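Local atomic coordinates of 4-hydroxybutyrate coenzyme A transferase (Shewanella oneidensis, PDB entry 2OAS), a protein that probably transfers coenzyme A between carboxylic acids, 4-hydroxybutyrate or acetate among them, as a member of the acetyl-CoA hydrolase/transferase family. Residues H41-D46 against P64-H69; I48-L53 against L70-F75; I146-N151 against D166-V171. One frame throughout, in Å; residues are numbered along the deposited sequence.

Interaction 1 (H41-D46 against P64-H69); sequences HALTLD and PSLLGH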
ATOM      1  N   HIS A  41     -31.344  26.322   3.709  1.00 40.45           N
ATOM      2  CA  HIS A  41     -31.100  26.599   5.124  1.00 38.68           C
ATOM      3  C   HIS A  41     -29.662  27.062   5.383  1.00 37.85           C
ATOM      4  O   HIS A  41     -29.427  27.951   6.202  1.00 38.65           O
ATOM      5  CB  HIS A  41     -31.386  25.344   5.958  1.00 36.47           C
ATOM      6  CG  HIS A  41     -31.086  25.505   7.418  1.00 34.55           C
ATOM      7  ND1 HIS A  41     -31.777  26.376   8.230  1.00 33.98           N
ATOM      8  CD2 HIS A  41     -30.163  24.915   8.206  1.00 34.74           C
ATOM      9  CE1 HIS A  41     -31.297  26.315   9.457  1.00 32.08           C
ATOM     10  NE2 HIS A  41     -30.316  25.437   9.469  1.00 33.92           N
ATOM     11  N   ALA A  42     -28.711  26.447   4.694  1.00 36.55           N
ATOM     12  CA  ALA A  42     -27.308  26.795   4.862  1.00 38.09           C
ATOM     13  C   ALA A  42     -27.035  28.248   4.484  1.00 38.32           C
ATOM     14  O   ALA A  42     -26.043  28.826   4.915  1.00 39.06           O
ATOM     15  CB  ALA A  42     -26.437  25.875   4.019  1.00 36.13           C
ATOM     16  N   LEU A  43     -27.916  28.834   3.678  1.00 38.18           N
ATOM     17  CA  LEU A  43     -27.747  30.218   3.253  1.00 38.26           C
ATOM     18  C   LEU A  43     -27.755  31.187   4.420  1.00 38.85           C
ATOM     19  O   LEU A  43     -27.241  32.302   4.307  1.00 39.46           O
ATOM     20  CB  LEU A  43     -28.832  30.607   2.256  1.00 36.60           C
ATOM     21  CG  LEU A  43     -28.770  29.863   0.920  1.00 35.61           C
ATOM     22  CD1 LEU A  43     -29.867  30.375   0.013  1.00 34.71           C
ATOM     23  CD2 LEU A  43     -27.411  30.066   0.278  1.00 32.88           C
ATOM     24  N   THR A  44     -28.336  30.749   5.537  1.00 39.54           N
ATOM     25  CA  THR A  44     -28.429  31.555   6.752  1.00 39.40           C
ATOM     26  C   THR A  44     -27.306  31.197   7.728  1.00 40.73           C
ATOM     27  O   THR A  44     -27.183  31.803   8.793  1.00 42.06           O
ATOM     28  CB  THR A  44     -29.770  31.320   7.477  1.00 39.82           C
ATOM     29  OG1 THR A  44     -29.717  30.086   8.208  1.00 41.38           O
ATOM     30  CG2 THR A  44     -30.916  31.251   6.476  1.00 38.22           C
ATOM     31  N   LEU A  45     -26.491  30.210   7.369  1.00 41.07           N
ATOM     32  CA  LEU A  45     -25.401  29.774   8.236  1.00 41.53           C
ATOM     33  C   LEU A  45     -24.058  30.141   7.622  1.00 42.45           C
ATOM     34  O   LEU A  45     -23.992  30.864   6.632  1.00 41.80           O
ATOM     35  CB  LEU A  45     -25.454  28.254   8.423  1.00 40.83           C
ATOM     36  CG  LEU A  45     -26.796  27.594   8.745  1.00 41.24           C
ATOM     37  CD1 LEU A  45     -26.640  26.078   8.741  1.00 39.47           C
ATOM     38  CD2 LEU A  45     -27.292  28.080  10.087  1.00 40.59           C
ATOM     39  N   ASP A  46     -22.985  29.650   8.229  1.00 44.14           N
ATOM     40  CA  ASP A  46     -21.654  29.870   7.688  1.00 45.85           C
ATOM     41  C   ASP A  46     -20.680  28.916   8.348  1.00 44.54           C
ATOM     42  O   ASP A  46     -20.988  28.284   9.364  1.00 42.88           O
ATOM     43  CB  ASP A  46     -21.184  31.316   7.887  1.00 50.12           C
ATOM     44  CG  ASP A  46     -20.977  31.661   9.333  1.00 53.58           C
ATOM     45  OD1 ASP A  46     -20.333  32.703   9.622  1.00 54.21           O
ATOM     46  OD2 ASP A  46     -21.469  30.879  10.181  1.00 57.10           O
ATOM     47  N   PRO A  64     -22.905  28.212  -6.624  1.00 45.10           N
ATOM     48  CA  PRO A  64     -22.099  29.358  -6.177  1.00 44.65           C
ATOM     49  C   PRO A  64     -22.688  30.094  -4.989  1.00 44.18           C
ATOM     50  O   PRO A  64     -21.962  30.677  -4.178  1.00 43.92           O
ATOM     51  CB  PRO A  64     -22.016  30.224  -7.429  1.00 44.51           C
ATOM     52  CG  PRO A  64     -21.990  29.194  -8.523  1.00 44.12           C
ATOM     53  CD  PRO A  64     -23.094  28.256  -8.084  1.00 43.76           C
ATOM     54  N   SER A  65     -24.005  30.055  -4.879  1.00 43.14           N
ATOM     55  CA  SER A  65     -24.664  30.724  -3.775  1.00 43.42           C
ATOM     56  C   SER A  65     -24.249  30.156  -2.417  1.00 43.30           C
ATOM     57  O   SER A  65     -24.403  30.827  -1.401  1.00 44.04           O
ATOM     58  CB  SER A  65     -26.184  30.644  -3.937  1.00 41.26           C
ATOM     59  OG  SER A  65     -26.624  29.304  -4.022  1.00 39.45           O
ATOM     60  N   LEU A  66     -23.722  28.936  -2.385  1.00 43.34           N
ATOM     61  CA  LEU A  66     -23.300  28.358  -1.103  1.00 44.83           C
ATOM     62  C   LEU A  66     -21.871  28.719  -0.718  1.00 45.48           C
ATOM     63  O   LEU A  66     -21.427  28.401   0.389  1.00 45.81           O
ATOM     64  CB  LEU A  66     -23.437  26.836  -1.113  1.00 45.03           C
ATOM     65  CG  LEU A  66     -24.789  26.160  -0.837  1.00 44.22           C
ATOM     66  CD1 LEU A  66     -25.286  26.585   0.530  1.00 44.39           C
ATOM     67  CD2 LEU A  66     -25.795  26.525  -1.892  1.00 45.59           C
ATOM     68  N   LEU A  67     -21.150  29.381  -1.625  1.00 46.12           N
ATOM     69  CA  LEU A  67     -19.769  29.760  -1.344  1.00 47.02           C
ATOM     70  C   LEU A  67     -19.743  30.758  -0.199  1.00 46.99           C
ATOM     71  O   LEU A  67     -20.376  31.815  -0.264  1.00 46.85           O
ATOM     72  CB  LEU A  67     -19.109  30.364  -2.587  1.00 48.27           C
ATOM     73  CG  LEU A  67     -18.973  29.444  -3.798  1.00 50.10           C
ATOM     74  CD1 LEU A  67     -18.391  30.217  -4.960  1.00 50.72           C
ATOM     75  CD2 LEU A  67     -18.095  28.243  -3.452  1.00 50.90           C
ATOM     76  N   GLY A  68     -19.007  30.416   0.849  1.00 46.67           N
ATOM     77  CA  GLY A  68     -18.933  31.293   1.997  1.00 45.30           C
ATOM     78  C   GLY A  68     -19.803  30.762   3.119  1.00 44.72           C
ATOM     79  O   GLY A  68     -19.609  31.124   4.284  1.00 46.61           O
ATOM     80  N   HIS A  69     -20.765  29.914   2.779  1.00 42.90           N
ATOM     81  CA  HIS A  69     -21.631  29.337   3.796  1.00 42.93           C
ATOM     82  C   HIS A  69     -21.246  27.885   4.059  1.00 41.82           C
ATOM     83  O   HIS A  69     -21.139  27.455   5.203  1.00 41.33           O
ATOM     84  CB  HIS A  69     -23.099  29.410   3.366  1.00 42.59           C
ATOM     85  CG  HIS A  69     -23.564  30.793   3.046  1.00 43.51           C
ATOM     86  ND1 HIS A  69     -23.229  31.437   1.873  1.00 45.52           N
ATOM     87  CD2 HIS A  69     -24.321  31.666   3.751  1.00 43.12           C
ATOM     88  CE1 HIS A  69     -23.760  32.646   1.867  1.00 44.40           C
ATOM     89  NE2 HIS A  69     -24.428  32.810   2.996  1.00 44.63           N
TER
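His69 lays its imidazole against the backbone of the 3-10 turn 42-44 and the residue after it, meeting main-chain oxygens rather than side chains. CD2 does most of the touching: it sits 3.0 Å from Leu45 O, which lies at the ring edge near its plane, and equally near Leu43 O, which approaches obliquely. NE2 of His69 is 3.1 Å from Leu43 O, but the angle is too poor for a hydrogen bond. With CG anti to the carbonyl carbon (chi1 -56°), the ring swings toward 41-46, while its CB rests 3.4 Å from Ala42 O. That oxygen also accepts the turn bond from Leu45 N. Apart from the ring, Leu66 CD1 touches Ala42 CB at 3.7 Å, and Leu43 crosses Leu66 at about a right angle; Leu43 CD2 also packs 3.5 Å from the backbone oxygen Ser65 O. Ala42 and Leu66 are buried, Leu43 exposed. Thr44 tightens its own turn, since both its N and its OG1 donate to His41 O. Past the ring, the two segments converge at Asp46 and His69, where Asp46 CA makes a CA-H...O contact of 3.5 Å with His69 O. No hydrogen bond joins them. The two loops pack side by side at the N-terminal ends of neighbouring parallel strands 48-52 and 70-74, part of the parallel sheet of a Rossmann-like alpha/beta domain.

Interaction 2 (I48-L53 against L70-F75); sequences ITLLQL and LRHRCF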
ATOM      1  N   ILE A  48     -19.769  26.088   7.410  1.00 40.52           N
ATOM      2  CA  ILE A  48     -20.279  24.728   7.402  1.00 39.27           C
ATOM      3  C   ILE A  48     -19.386  23.851   6.532  1.00 37.43           C
ATOM      4  O   ILE A  48     -19.193  24.142   5.361  1.00 36.42           O
ATOM      5  CB  ILE A  48     -21.716  24.659   6.834  1.00 40.07           C
ATOM      6  CG1 ILE A  48     -22.686  25.389   7.768  1.00 39.06           C
ATOM      7  CG2 ILE A  48     -22.142  23.203   6.663  1.00 38.65           C
ATOM      8  CD1 ILE A  48     -22.792  24.799   9.157  1.00 37.57           C
ATOM      9  N   THR A  49     -18.824  22.795   7.126  1.00 36.93           N
ATOM     10  CA  THR A  49     -17.971  21.850   6.399  1.00 35.86           C
ATOM     11  C   THR A  49     -18.751  20.557   6.222  1.00 34.97           C
ATOM     12  O   THR A  49     -19.365  20.053   7.164  1.00 35.94           O
ATOM     13  CB  THR A  49     -16.686  21.515   7.155  1.00 36.40           C
ATOM     14  OG1 THR A  49     -15.942  22.707   7.405  1.00 37.40           O
ATOM     15  CG2 THR A  49     -15.829  20.571   6.333  1.00 36.49           C
ATOM     16  N   LEU A  50     -18.727  20.018   5.010  1.00 34.42           N
ATOM     17  CA  LEU A  50     -19.444  18.788   4.719  1.00 34.60           C
ATOM     18  C   LEU A  50     -18.508  17.698   4.229  1.00 34.85           C
ATOM     19  O   LEU A  50     -18.030  17.742   3.089  1.00 35.90           O
ATOM     20  CB  LEU A  50     -20.524  19.062   3.673  1.00 34.83           C
ATOM     21  CG  LEU A  50     -21.504  17.950   3.307  1.00 34.80           C
ATOM     22  CD1 LEU A  50     -22.690  18.560   2.622  1.00 36.34           C
ATOM     23  CD2 LEU A  50     -20.850  16.934   2.396  1.00 35.64           C
ATOM     24  N   LEU A  51     -18.258  16.718   5.103  1.00 34.48           N
ATOM     25  CA  LEU A  51     -17.396  15.571   4.799  1.00 32.07           C
ATOM     26  C   LEU A  51     -18.217  14.599   3.962  1.00 30.15           C
ATOM     27  O   LEU A  51     -19.420  14.445   4.182  1.00 30.04           O
ATOM     28  CB  LEU A  51     -16.933  14.894   6.095  1.00 32.34           C
ATOM     29  CG  LEU A  51     -15.881  15.602   6.956  1.00 33.11           C
ATOM     30  CD1 LEU A  51     -15.738  14.925   8.319  1.00 34.52           C
ATOM     31  CD2 LEU A  51     -14.567  15.570   6.220  1.00 34.58           C
ATOM     32  N   GLN A  52     -17.575  13.932   3.014  1.00 28.73           N
ATOM     33  CA  GLN A  52     -18.305  13.015   2.141  1.00 28.61           C
ATOM     34  C   GLN A  52     -17.411  12.104   1.308  1.00 29.28           C
ATOM     35  O   GLN A  52     -16.181  12.193   1.329  1.00 29.91           O
ATOM     36  CB  GLN A  52     -19.171  13.834   1.170  1.00 26.37           C
ATOM     37  CG  GLN A  52     -18.369  14.406  -0.008  1.00 25.35           C
ATOM     38  CD  GLN A  52     -19.021  15.619  -0.682  1.00 24.12           C
ATOM     39  OE1 GLN A  52     -19.127  16.690  -0.082  1.00 22.56           O
ATOM     40  NE2 GLN A  52     -19.450  15.450  -1.928  1.00 20.97           N
ATOM     41  N   LEU A  53     -18.062  11.230   0.566  1.00 30.52           N
ATOM     42  CA  LEU A  53     -17.391  10.314  -0.338  1.00 31.40           C
ATOM     43  C   LEU A  53     -18.058  10.655  -1.667  1.00 31.88           C
ATOM     44  O   LEU A  53     -18.500  11.789  -1.866  1.00 31.88           O
ATOM     45  CB  LEU A  53     -17.677   8.864   0.068  1.00 30.36           C
ATOM     46  CG  LEU A  53     -16.712   8.127   1.017  1.00 31.17           C
ATOM     47  CD1 LEU A  53     -16.150   9.033   2.087  1.00 31.33           C
ATOM     48  CD2 LEU A  53     -17.450   6.970   1.648  1.00 30.69           C
ATOM     49  N   LEU A  70     -21.020  27.143   2.983  1.00 40.60           N
ATOM     50  CA  LEU A  70     -20.671  25.744   3.089  1.00 38.53           C
ATOM     51  C   LEU A  70     -19.499  25.402   2.186  1.00 37.27           C
ATOM     52  O   LEU A  70     -19.339  25.998   1.131  1.00 36.43           O
ATOM     53  CB  LEU A  70     -21.888  24.899   2.711  1.00 39.27           C
ATOM     54  CG  LEU A  70     -21.700  23.407   2.428  1.00 39.40           C
ATOM     55  CD1 LEU A  70     -20.836  22.776   3.497  1.00 41.56           C
ATOM     56  CD2 LEU A  70     -23.047  22.740   2.381  1.00 39.54           C
ATOM     57  N   ARG A  71     -18.670  24.456   2.611  1.00 36.42           N
ATOM     58  CA  ARG A  71     -17.529  24.030   1.819  1.00 36.03           C
ATOM     59  C   ARG A  71     -17.488  22.513   1.863  1.00 33.86           C
ATOM     60  O   ARG A  71     -17.738  21.926   2.905  1.00 34.57           O
ATOM     61  CB  ARG A  71     -16.229  24.627   2.380  1.00 37.46           C
ATOM     62  CG  ARG A  71     -14.934  24.036   1.795  1.00 42.76           C
ATOM     63  CD  ARG A  71     -13.659  24.774   2.256  1.00 44.99           C
ATOM     64  NE  ARG A  71     -13.266  25.818   1.310  1.00 49.09           N
ATOM     65  CZ  ARG A  71     -12.287  25.699   0.416  1.00 50.03           C
ATOM     66  NH1 ARG A  71     -11.576  24.583   0.342  1.00 50.16           N
ATOM     67  NH2 ARG A  71     -12.041  26.691  -0.429  1.00 51.46           N
ATOM     68  N   HIS A  72     -17.204  21.884   0.727  1.00 32.20           N
ATOM     69  CA  HIS A  72     -17.127  20.431   0.648  1.00 32.06           C
ATOM     70  C   HIS A  72     -15.737  19.899   1.004  1.00 30.88           C
ATOM     71  O   HIS A  72     -14.739  20.452   0.557  1.00 30.33           O
ATOM     72  CB  HIS A  72     -17.497  19.961  -0.770  1.00 31.20           C
ATOM     73  CG  HIS A  72     -18.890  20.322  -1.178  1.00 29.51           C
ATOM     74  ND1 HIS A  72     -19.195  21.507  -1.808  1.00 29.95           N
ATOM     75  CD2 HIS A  72     -20.071  19.682  -0.988  1.00 29.77           C
ATOM     76  CE1 HIS A  72     -20.503  21.583  -1.989  1.00 28.24           C
ATOM     77  NE2 HIS A  72     -21.058  20.489  -1.499  1.00 28.39           N
ATOM     78  N   ARG A  73     -15.689  18.840   1.818  1.00 31.32           N
ATOM     79  CA  ARG A  73     -14.427  18.193   2.219  1.00 31.74           C
ATOM     80  C   ARG A  73     -14.555  16.757   1.717  1.00 32.29           C
ATOM     81  O   ARG A  73     -15.197  15.926   2.347  1.00 32.68           O
ATOM     82  CB  ARG A  73     -14.253  18.211   3.736  1.00 29.43           C
ATOM     83  CG  ARG A  73     -12.839  17.869   4.215  1.00 30.44           C
ATOM     84  CD  ARG A  73     -12.698  18.150   5.706  1.00 30.50           C
ATOM     85  NE  ARG A  73     -11.409  17.762   6.271  1.00 29.29           N
ATOM     86  CZ  ARG A  73     -10.283  18.459   6.145  1.00 28.09           C
ATOM     87  NH1 ARG A  73     -10.272  19.597   5.463  1.00 28.83           N
ATOM     88  NH2 ARG A  73      -9.173  18.030   6.729  1.00 27.88           N
ATOM     89  N   CYS A  74     -13.934  16.475   0.582  1.00 32.43           N
ATOM     90  CA  CYS A  74     -14.046  15.172  -0.045  1.00 33.85           C
ATOM     91  C   CYS A  74     -12.967  14.138   0.184  1.00 34.62           C
ATOM     92  O   CYS A  74     -11.777  14.409   0.003  1.00 35.61           O
ATOM     93  CB  CYS A  74     -14.195  15.350  -1.550  1.00 34.28           C
ATOM     94  SG  CYS A  74     -15.422  16.549  -2.030  1.00 38.27           S
ATOM     95  N   PHE A  75     -13.402  12.942   0.563  1.00 34.87           N
ATOM     96  CA  PHE A  75     -12.505  11.821   0.759  1.00 36.26           C
ATOM     97  C   PHE A  75     -12.472  11.124  -0.594  1.00 35.36           C
ATOM     98  O   PHE A  75     -11.638  10.264  -0.851  1.00 35.36           O
ATOM     99  CB  PHE A  75     -13.062  10.870   1.822  1.00 37.77           C
ATOM    100  CG  PHE A  75     -13.004  11.429   3.204  1.00 38.86           C
ATOM    101  CD1 PHE A  75     -14.117  11.404   4.027  1.00 38.31           C
ATOM    102  CD2 PHE A  75     -11.818  11.980   3.690  1.00 40.08           C
ATOM    103  CE1 PHE A  75     -14.057  11.929   5.312  1.00 38.35           C
ATOM    104  CE2 PHE A  75     -11.755  12.508   4.973  1.00 38.88           C
ATOM    105  CZ  PHE A  75     -12.874  12.479   5.788  1.00 37.83           C
TER
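The flat groups here are met mainly at their edges: Gln52 OE1 lies in the plane of the His72 ring, 3.3 Å from its CD2, Leu51 CD2 lies at the rim of the Arg73 guanidinium, and Leu53 CD1 at that of the Phe75 ring. Leu51 CD2 also comes obliquely to Phe75 CZ. The groups sit on two neighbouring parallel strands, 48-52 and 70-74, in the eight-stranded sheet of a Rossmann-like alpha/beta domain; the strands run 26° apart. On the face carrying Thr49, Leu51, Arg71 and Arg73, the extended Arg73 chain, its CG anti to the backbone N, runs alongside Thr49 and Leu51, and Thr49 CG2 meets Arg73 CB at 3.8 Å. The chain carries the guanidinium to the dimer interface, where NH2 forms a salt bridge with Glu399 of the second subunit. Arg71 turns its charged end instead to Asp91 of its own chain.

The other face holds Ile48, Leu50, Gln52, Leu70, His72 and Cys74. Leu70 lies beside Ile48 and Leu50 on this face. Gln52 takes the crowded first torsion (chi1 79°), which brings its amide over to the neighbouring strand, its CD 4.0 Å from Cys74 SG and its plane steeply inclined to the imidazole. Beyond the strand ends, Leu53 crosses Phe75 obliquely, its side chain about 8 Å from the bound coenzyme A.

Successive backbone bonds zip the strands together, the one from Gln52 N to Arg73 O being weak. Arg73 N reaches Leu50 O at 2.9 Å from above the carbonyl plane, whereas Phe75 N approaches Gln52 O at 3.0 Å, nearly along the C=O axis.

Interaction 3 (I146-N151 against D166-V171); sequences IIAHIN and DRFAAV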
ATOM      1  N   ILE A 146     -28.010  13.078  14.817  1.00 32.18           N
ATOM      2  CA  ILE A 146     -28.301  12.496  13.510  1.00 31.38           C
ATOM      3  C   ILE A 146     -29.630  12.986  12.935  1.00 29.94           C
ATOM      4  O   ILE A 146     -30.629  13.054  13.639  1.00 28.40           O
ATOM      5  CB  ILE A 146     -28.326  10.950  13.577  1.00 31.70           C
ATOM      6  CG1 ILE A 146     -26.941  10.423  13.962  1.00 29.42           C
ATOM      7  CG2 ILE A 146     -28.728  10.370  12.237  1.00 31.00           C
ATOM      8  CD1 ILE A 146     -26.936   8.961  14.333  1.00 27.94           C
ATOM      9  N   ILE A 147     -29.618  13.353  11.656  1.00 28.86           N
ATOM     10  CA  ILE A 147     -30.813  13.819  10.961  1.00 28.06           C
ATOM     11  C   ILE A 147     -31.072  12.793   9.854  1.00 29.14           C
ATOM     12  O   ILE A 147     -30.325  12.702   8.890  1.00 30.42           O
ATOM     13  CB  ILE A 147     -30.590  15.219  10.381  1.00 28.88           C
ATOM     14  CG1 ILE A 147     -30.465  16.217  11.540  1.00 29.41           C
ATOM     15  CG2 ILE A 147     -31.744  15.612   9.449  1.00 27.66           C
ATOM     16  CD1 ILE A 147     -30.096  17.617  11.099  1.00 31.51           C
ATOM     17  N   ALA A 148     -32.130  12.016  10.020  1.00 28.40           N
ATOM     18  CA  ALA A 148     -32.467  10.956   9.096  1.00 30.02           C
ATOM     19  C   ALA A 148     -33.663  11.221   8.207  1.00 29.45           C
ATOM     20  O   ALA A 148     -34.649  11.837   8.606  1.00 29.75           O
ATOM     21  CB  ALA A 148     -32.713   9.650   9.874  1.00 29.08           C
ATOM     22  N   HIS A 149     -33.574  10.717   6.995  1.00 28.17           N
ATOM     23  CA  HIS A 149     -34.651  10.878   6.072  1.00 28.63           C
ATOM     24  C   HIS A 149     -35.220   9.489   5.873  1.00 27.07           C
ATOM     25  O   HIS A 149     -34.535   8.599   5.378  1.00 27.25           O
ATOM     26  CB  HIS A 149     -34.118  11.477   4.767  1.00 27.61           C
ATOM     27  CG  HIS A 149     -34.945  11.141   3.578  1.00 28.99           C
ATOM     28  ND1 HIS A 149     -36.317  11.251   3.576  1.00 28.99           N
ATOM     29  CD2 HIS A 149     -34.600  10.646   2.365  1.00 30.37           C
ATOM     30  CE1 HIS A 149     -36.787  10.830   2.414  1.00 29.82           C
ATOM     31  NE2 HIS A 149     -35.766  10.459   1.661  1.00 30.46           N
ATOM     32  N   ILE A 150     -36.456   9.291   6.303  1.00 28.20           N
ATOM     33  CA  ILE A 150     -37.095   7.995   6.163  1.00 29.79           C
ATOM     34  C   ILE A 150     -37.719   7.841   4.788  1.00 30.20           C
ATOM     35  O   ILE A 150     -38.659   8.558   4.424  1.00 31.34           O
ATOM     36  CB  ILE A 150     -38.166   7.789   7.227  1.00 30.38           C
ATOM     37  CG1 ILE A 150     -37.520   7.871   8.613  1.00 29.77           C
ATOM     38  CG2 ILE A 150     -38.867   6.448   6.989  1.00 31.06           C
ATOM     39  CD1 ILE A 150     -38.490   7.734   9.758  1.00 31.17           C
ATOM     40  N   ASN A 151     -37.198   6.885   4.029  1.00 29.93           N
ATOM     41  CA  ASN A 151     -37.672   6.644   2.677  1.00 29.04           C
ATOM     42  C   ASN A 151     -38.116   5.225   2.472  1.00 28.31           C
ATOM     43  O   ASN A 151     -37.302   4.313   2.508  1.00 25.87           O
ATOM     44  CB  ASN A 151     -36.559   6.965   1.685  1.00 27.43           C
ATOM     45  CG  ASN A 151     -36.978   6.744   0.253  1.00 26.22           C
ATOM     46  OD1 ASN A 151     -38.141   6.443  -0.033  1.00 25.13           O
ATOM     47  ND2 ASN A 151     -36.029   6.904  -0.659  1.00 25.52           N
ATOM     48  N   ASP A 166     -34.295   5.905  17.818  1.00 36.46           N
ATOM     49  CA  ASP A 166     -34.124   6.813  18.946  1.00 36.65           C
ATOM     50  C   ASP A 166     -32.742   7.437  18.933  1.00 37.41           C
ATOM     51  O   ASP A 166     -32.438   8.278  19.764  1.00 39.63           O
ATOM     52  CB  ASP A 166     -34.338   6.113  20.282  1.00 37.15           C
ATOM     53  CG  ASP A 166     -35.799   5.873  20.577  1.00 38.75           C
ATOM     54  OD1 ASP A 166     -36.651   6.585  19.987  1.00 38.30           O
ATOM     55  OD2 ASP A 166     -36.090   4.982  21.406  1.00 40.12           O
ATOM     56  N   ARG A 167     -31.899   7.015  18.002  1.00 37.58           N
ATOM     57  CA  ARG A 167     -30.558   7.574  17.878  1.00 37.48           C
ATOM     58  C   ARG A 167     -30.616   8.799  16.964  1.00 36.67           C
ATOM     59  O   ARG A 167     -29.590   9.404  16.653  1.00 37.82           O
ATOM     60  CB  ARG A 167     -29.601   6.536  17.279  1.00 38.66           C
ATOM     61  CG  ARG A 167     -29.249   5.388  18.224  1.00 43.25           C
ATOM     62  CD  ARG A 167     -27.787   5.454  18.621  1.00 44.99           C
ATOM     63  NE  ARG A 167     -26.926   5.168  17.477  1.00 51.43           N
ATOM     64  CZ  ARG A 167     -25.633   5.469  17.392  1.00 52.96           C
ATOM     65  NH1 ARG A 167     -25.013   6.084  18.395  1.00 54.66           N
ATOM     66  NH2 ARG A 167     -24.955   5.148  16.295  1.00 52.29           N
ATOM     67  N   PHE A 168     -31.826   9.160  16.549  1.00 34.64           N
ATOM     68  CA  PHE A 168     -32.046  10.292  15.641  1.00 32.02           C
ATOM     69  C   PHE A 168     -32.563  11.527  16.382  1.00 31.50           C
ATOM     70  O   PHE A 168     -33.427  11.425  17.254  1.00 32.68           O
ATOM     71  CB  PHE A 168     -33.067   9.893  14.550  1.00 28.17           C
ATOM     72  CG  PHE A 168     -32.674   8.676  13.734  1.00 25.31           C
ATOM     73  CD1 PHE A 168     -33.587   8.089  12.868  1.00 25.13           C
ATOM     74  CD2 PHE A 168     -31.395   8.138  13.808  1.00 26.03           C
ATOM     75  CE1 PHE A 168     -33.243   6.988  12.088  1.00 25.04           C
ATOM     76  CE2 PHE A 168     -31.037   7.032  13.024  1.00 26.64           C
ATOM     77  CZ  PHE A 168     -31.970   6.456  12.163  1.00 25.61           C
ATOM     78  N   ALA A 169     -32.049  12.698  16.032  1.00 31.44           N
ATOM     79  CA  ALA A 169     -32.501  13.934  16.684  1.00 31.61           C
ATOM     80  C   ALA A 169     -33.731  14.448  15.964  1.00 31.54           C
ATOM     81  O   ALA A 169     -34.613  15.071  16.560  1.00 32.38           O
ATOM     82  CB  ALA A 169     -31.408  14.986  16.637  1.00 31.08           C
ATOM     83  N   ALA A 170     -33.778  14.173  14.669  1.00 31.68           N
ATOM     84  CA  ALA A 170     -34.872  14.621  13.832  1.00 32.52           C
ATOM     85  C   ALA A 170     -35.124  13.575  12.777  1.00 32.51           C
ATOM     86  O   ALA A 170     -34.226  12.800  12.427  1.00 31.68           O
ATOM     87  CB  ALA A 170     -34.518  15.936  13.184  1.00 31.73           C
ATOM     88  N   VAL A 171     -36.349  13.580  12.257  1.00 33.44           N
ATOM     89  CA  VAL A 171     -36.770  12.628  11.239  1.00 33.56           C
ATOM     90  C   VAL A 171     -37.830  13.209  10.295  1.00 34.28           C
ATOM     91  O   VAL A 171     -38.817  13.784  10.742  1.00 35.10           O
ATOM     92  CB  VAL A 171     -37.318  11.351  11.933  1.00 33.86           C
ATOM     93  CG1 VAL A 171     -38.287  10.651  11.052  1.00 35.03           C
ATOM     94  CG2 VAL A 171     -36.174  10.416  12.273  1.00 33.90           C
TER
HETATM   95  O   HOH W   1     -29.110  12.146  17.227  1.00 42.39           O
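Ile146 O is gripped twice, by consecutive backbone amides: Ala169 N donates in the carbonyl plane at 2.8 Å, and Ala170 N adds a weak bond at 3.5 Å. The same residue is held at its other end by a water, which accepts from Ile146 N and donates to Arg167 O, bridging the two segments just ahead of the first paired residues, Ile147 and Ala170. Farther along, Ala148 N donates to Ala170 O at 3.3 Å, nearly straight at the hydrogen but from above the carbonyl plane. Strands 145-150 and 170-173 thus meet in parallel, Ala148 level with Val171.

Phe168, just before its strand, supplies the main aromatic contact. Its CG stands anti to the carbonyl carbon (chi1 -57°), and the ring turns one face to Ala148. The Ala148 methyl makes a CH-pi contact there, CB lying 3.7 Å from the ring centroid and offset toward the CD1 and CE1 rim. Ile146 CG2 comes obliquely to Phe168 CD2 at 3.8 Å, while Ile146 CD1 reaches back to Arg167 O. Ile147 CG1 and Ala170 CB lie loosely side by side on the same face of the sheet, where Ile147 also packs on helix 32-41.

The direct polar bonds that set the pairing are therefore all main-chain, and the side chains add apolar and CH-pi contact rather than polar specificity.

Overall arrangement
All three interactions belong to the N-terminal alpha/beta domain. Interactions 1 and 2 alternate along the chain, so each loop of interaction 1 leads into one strand of interaction 2. Their centres lie 13 Å apart, and His69 O and Ile48 N, 2.9 Å apart, probably form a hydrogen bond at the junction. Interaction 3 follows later in sequence, its centre about 20 Å from that of interaction 2, in the same eight-stranded parallel sheet. Strands 113-118 and 21-24 separate the two strand pairs. Helix 32-41 links the regions: it runs into the first loop of interaction 1 and packs on Ile147 of interaction 3. Of the three, interaction 2 approaches the coenzyme A site.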